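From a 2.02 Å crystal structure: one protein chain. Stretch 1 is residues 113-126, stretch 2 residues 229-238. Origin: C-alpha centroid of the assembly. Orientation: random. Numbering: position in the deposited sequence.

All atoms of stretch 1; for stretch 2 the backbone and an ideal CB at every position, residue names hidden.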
# COMPACT_ATOMS: atom_id res chain seq x y z
N ALA A 113 14.81 -2.11 -4.67
CA ALA A 113 13.65 -2.38 -3.83
C ALA A 113 13.23 -3.84 -4.02
O ALA A 113 12.39 -4.17 -4.86
CB ALA A 113 12.50 -1.43 -4.17
N THR A 114 13.81 -4.70 -3.18
CA THR A 114 13.70 -6.15 -3.32
C THR A 114 12.25 -6.60 -3.52
O THR A 114 11.93 -7.32 -4.47
CB THR A 114 14.30 -6.82 -2.08
OG1 THR A 114 15.60 -6.28 -1.83
CG2 THR A 114 14.42 -8.33 -2.29
N SER A 115 11.37 -6.18 -2.61
CA SER A 115 9.99 -6.65 -2.67
C SER A 115 9.32 -6.25 -3.98
O SER A 115 8.65 -7.07 -4.62
CB SER A 115 9.21 -6.11 -1.48
OG SER A 115 9.67 -6.70 -0.27
N LEU A 116 9.52 -5.00 -4.41
CA LEU A 116 8.93 -4.56 -5.67
C LEU A 116 9.57 -5.25 -6.86
O LEU A 116 8.90 -5.55 -7.84
CB LEU A 116 9.04 -3.04 -5.80
CG LEU A 116 7.88 -2.30 -5.13
CD1 LEU A 116 8.27 -0.89 -4.75
CD2 LEU A 116 6.66 -2.31 -6.04
N ARG A 117 10.89 -5.49 -6.79
CA ARG A 117 11.56 -6.26 -7.83
C ARG A 117 10.87 -7.61 -8.03
O ARG A 117 10.44 -7.94 -9.15
CB ARG A 117 13.03 -6.46 -7.44
CG ARG A 117 13.86 -7.25 -8.45
CD ARG A 117 15.32 -7.37 -8.02
NE ARG A 117 15.52 -8.34 -6.94
CZ ARG A 117 16.12 -8.08 -5.79
NH1 ARG A 117 16.60 -6.87 -5.54
NH2 ARG A 117 16.25 -9.03 -4.87
N ASN A 118 10.73 -8.38 -6.95
CA ASN A 118 10.15 -9.71 -7.08
C ASN A 118 8.67 -9.65 -7.44
O ASN A 118 8.18 -10.52 -8.17
CB ASN A 118 10.36 -10.50 -5.79
CG ASN A 118 11.82 -10.83 -5.55
OD1 ASN A 118 12.59 -11.03 -6.50
ND2 ASN A 118 12.22 -10.90 -4.29
N PHE A 119 7.94 -8.63 -6.96
CA PHE A 119 6.53 -8.50 -7.31
C PHE A 119 6.36 -8.21 -8.79
O PHE A 119 5.45 -8.74 -9.44
CB PHE A 119 5.87 -7.40 -6.48
CG PHE A 119 4.39 -7.25 -6.74
CD1 PHE A 119 3.47 -7.97 -6.00
CD2 PHE A 119 3.92 -6.39 -7.72
CE1 PHE A 119 2.12 -7.84 -6.23
CE2 PHE A 119 2.56 -6.26 -7.96
CZ PHE A 119 1.66 -6.99 -7.21
N ILE A 120 7.24 -7.37 -9.35
CA ILE A 120 7.14 -7.02 -10.76
C ILE A 120 7.51 -8.21 -11.64
O ILE A 120 6.86 -8.48 -12.65
CB ILE A 120 8.01 -5.79 -11.07
CG1 ILE A 120 7.40 -4.53 -10.43
CG2 ILE A 120 8.17 -5.62 -12.57
CD1 ILE A 120 8.31 -3.33 -10.49
N LYS A 121 8.56 -8.94 -11.26
CA LYS A 121 8.86 -10.18 -11.97
C LYS A 121 7.69 -11.16 -11.90
O LYS A 121 7.35 -11.81 -12.89
CB LYS A 121 10.13 -10.82 -11.42
CG LYS A 121 11.41 -10.08 -11.75
CD LYS A 121 12.61 -10.80 -11.16
CE LYS A 121 13.89 -10.02 -11.38
NZ LYS A 121 15.06 -10.75 -10.83
N MSE A 122 7.08 -11.29 -10.72
CA MSE A 122 5.91 -12.14 -10.50
C MSE A 122 4.79 -11.76 -11.46
O MSE A 122 4.18 -12.62 -12.09
CB MSE A 122 5.43 -12.05 -9.04
CG MSE A 122 4.19 -12.90 -8.68
SE MSE A 122 2.47 -12.21 -9.34
CE MSE A 122 2.37 -10.56 -8.31
N ALA A 123 4.52 -10.45 -11.58
CA ALA A 123 3.46 -10.00 -12.46
C ALA A 123 3.80 -10.27 -13.92
O ALA A 123 2.92 -10.64 -14.71
CB ALA A 123 3.19 -8.51 -12.24
N LEU A 124 5.07 -10.11 -14.30
CA LEU A 124 5.49 -10.45 -15.65
C LEU A 124 5.30 -11.93 -15.95
O LEU A 124 4.99 -12.30 -17.08
CB LEU A 124 6.94 -10.04 -15.87
CG LEU A 124 7.23 -8.54 -15.99
CD1 LEU A 124 8.73 -8.30 -16.06
CD2 LEU A 124 6.51 -7.95 -17.21
N VAL A 125 5.49 -12.79 -14.94
CA VAL A 125 5.25 -14.22 -15.15
C VAL A 125 3.76 -14.50 -15.27
O VAL A 125 3.31 -15.19 -16.19
CB VAL A 125 5.89 -15.04 -14.02
CG1 VAL A 125 5.47 -16.51 -14.14
CG2 VAL A 125 7.40 -14.91 -14.05
N ALA A 126 2.97 -13.96 -14.33
CA ALA A 126 1.55 -14.31 -14.25
C ALA A 126 0.79 -13.85 -15.48
O ALA A 126 -0.25 -14.44 -15.83
CB ALA A 126 0.94 -13.70 -12.99
N UNK A 229 2.93 -15.53 0.89
CA UNK A 229 4.35 -15.31 1.10
C UNK A 229 4.70 -13.85 0.80
O UNK A 229 4.16 -13.25 -0.14
CB UNK A 229 5.18 -16.26 0.23
N UNK A 230 5.58 -13.28 1.61
CA UNK A 230 5.96 -11.89 1.40
C UNK A 230 6.81 -11.75 0.14
O UNK A 230 7.71 -12.57 -0.09
CB UNK A 230 6.72 -11.35 2.62
N UNK A 231 6.55 -10.74 -0.69
CA UNK A 231 7.30 -10.60 -1.95
C UNK A 231 8.79 -10.34 -1.77
O UNK A 231 9.53 -10.40 -2.75
CB UNK A 231 6.70 -9.46 -2.78
N UNK A 232 9.24 -10.05 -0.54
CA UNK A 232 10.68 -9.94 -0.30
C UNK A 232 11.41 -11.21 -0.68
O UNK A 232 12.58 -11.17 -1.07
CB UNK A 232 10.95 -9.61 1.17
N UNK A 233 10.73 -12.36 -0.60
CA UNK A 233 11.35 -13.64 -0.90
C UNK A 233 11.34 -13.88 -2.41
O UNK A 233 10.31 -13.69 -3.06
CB UNK A 233 10.63 -14.77 -0.17
N UNK A 234 12.48 -14.28 -2.96
CA UNK A 234 12.57 -14.51 -4.40
C UNK A 234 11.59 -15.58 -4.85
O UNK A 234 11.07 -15.52 -5.98
CB UNK A 234 13.99 -14.91 -4.79
N UNK A 235 11.29 -16.56 -3.99
CA UNK A 235 10.33 -17.60 -4.34
C UNK A 235 8.96 -17.02 -4.68
O UNK A 235 8.20 -17.64 -5.44
CB UNK A 235 10.20 -18.60 -3.19
N UNK A 236 8.64 -15.84 -4.14
CA UNK A 236 7.39 -15.16 -4.48
C UNK A 236 7.18 -15.06 -5.98
O UNK A 236 6.04 -15.06 -6.45
CB UNK A 236 7.37 -13.76 -3.86
N UNK A 237 8.27 -14.98 -6.75
CA UNK A 237 8.15 -14.82 -8.20
C UNK A 237 7.39 -15.99 -8.82
O UNK A 237 6.62 -15.80 -9.77
CB UNK A 237 9.53 -14.70 -8.84
N UNK A 238 7.56 -17.19 -8.28
CA UNK A 238 6.88 -18.35 -8.84
C UNK A 238 5.85 -18.88 -7.85
O UNK A 238 5.52 -20.08 -7.86
CB UNK A 238 7.89 -19.44 -9.20

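Stretch 1 is a helix from Thr-114 to Ala-126, and stretch 2 runs alongside it, with 232 near Ser-115 and 237 near Met-122. At 229 the ideal CB has nothing of the helix within 5.5 Å, so stretch 1 sets no preference; the residue is Glu-229, which makes no contact with the helix.

Position 230 opens a type I turn that ends at 233. Its CB points sideways, so only a side chain of some length could reach the helix. His-230 does so: its CE1 lies 3.4 Å from Ser-115 OG, which sits at the ring edge. The ring also serves its own turn, because the backbone N of 232 donates to His-230 ND1 at 3.0 Å.

At 231, phi and psi of -65° and -10° are well suited to proline, common at the second position of such a turn, though other residues would tolerate them. The ideal CB points toward the helix, 3.6 Å from Ser-115 O and 4.3 Å from Phe-119 CB, where a compact apolar group fits. Pro-231 fills the place, and its carbonyl O accepts a hydrogen bond from Asn-118 ND2 at 3.1 Å (153°). Since this bond uses the backbone, it does not specify the side chain.

Position 232 points sideways, its ideal CB 3.5 Å from Ser-115 OG and 5.1 Å from Thr-114 CG2. A long or flat side chain could cover the start of the helix; an aromatic is one choice. Tyr-232 lays a ring face over the methyl of Thr-114, CG2 standing 4.2 Å from the ring centroid in a CH-pi contact.

Position 233 points away, leaving the choice open as far as the helix is concerned; it is Asn-233. At 234, where a 3-10 segment begins, the CB is 4.4 Å from Asn-118 ND2 but points sideways, so many residues would serve. His-234 turns its end away. Position 235 also points away and holds Thr-235.

Position 236 points toward the helix, but its ideal CB is still 4.8 Å from Asn-118 CB, leaving room for a large apolar side chain between Phe-119 and Met-122. Phe-236 uses it: CE2 lies 3.7 Å from both Phe-119 CD1 and Met-122 CG.

At 237 the CB points sideways, near Asn-118 O and Lys-121 CB; leucine, isoleucine or methionine could reach the helix. Ile-237 buries the most area of this stretch. Its CD1 approaches Lys-121 CD at 3.6 Å, against the aliphatic part of that chain, while CG2 meets Val-125 CG2 at 4.2 Å. Position 238 points away and is Val-238.

Stretch 2 (229-238) EHPYNHTFIV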
# COMPACT_ATOMS: atom_id res chain seq x y z
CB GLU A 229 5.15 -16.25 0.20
CG GLU A 229 6.63 -16.00 0.12
CD GLU A 229 7.32 -16.96 -0.83
OE1 GLU A 229 6.65 -17.45 -1.76
OE2 GLU A 229 8.53 -17.22 -0.63
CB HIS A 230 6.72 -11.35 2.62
CG HIS A 230 6.82 -9.86 2.65
ND1 HIS A 230 7.71 -9.15 1.86
CD2 HIS A 230 6.13 -8.93 3.36
CE1 HIS A 230 7.57 -7.86 2.10
NE2 HIS A 230 6.62 -7.70 3.00
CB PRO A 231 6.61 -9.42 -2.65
CG PRO A 231 5.96 -8.65 -1.53
CD PRO A 231 5.53 -9.68 -0.53
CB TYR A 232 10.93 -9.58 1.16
CG TYR A 232 12.38 -9.28 1.50
CD1 TYR A 232 12.84 -7.97 1.54
CD2 TYR A 232 13.27 -10.30 1.79
CE1 TYR A 232 14.15 -7.69 1.85
CE2 TYR A 232 14.59 -10.03 2.10
CZ TYR A 232 15.03 -8.72 2.13
OH TYR A 232 16.34 -8.44 2.44
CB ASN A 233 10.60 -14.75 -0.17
CG ASN A 233 10.53 -14.52 1.32
OD1 ASN A 233 9.49 -14.17 1.86
ND2 ASN A 233 11.66 -14.72 2.00
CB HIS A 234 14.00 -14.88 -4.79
CG HIS A 234 14.59 -15.98 -3.97
ND1 HIS A 234 14.58 -17.30 -4.38
CD2 HIS A 234 15.21 -15.97 -2.77
CE1 HIS A 234 15.16 -18.05 -3.46
NE2 HIS A 234 15.56 -17.27 -2.48
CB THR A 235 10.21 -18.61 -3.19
OG1 THR A 235 10.14 -17.90 -1.94
CG2 THR A 235 11.42 -19.54 -3.17
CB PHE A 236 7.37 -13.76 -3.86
CG PHE A 236 6.09 -12.99 -4.10
CD1 PHE A 236 5.00 -13.15 -3.26
CD2 PHE A 236 5.98 -12.11 -5.17
CE1 PHE A 236 3.83 -12.45 -3.47
CE2 PHE A 236 4.81 -11.41 -5.39
CZ PHE A 236 3.73 -11.58 -4.54
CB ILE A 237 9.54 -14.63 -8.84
CG1 ILE A 237 10.23 -13.40 -8.26
CG2 ILE A 237 9.42 -14.49 -10.35
CD1 ILE A 237 11.68 -13.26 -8.68
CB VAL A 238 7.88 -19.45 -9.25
CG1 VAL A 238 8.72 -18.98 -10.42
CG2 VAL A 238 8.76 -19.83 -8.07
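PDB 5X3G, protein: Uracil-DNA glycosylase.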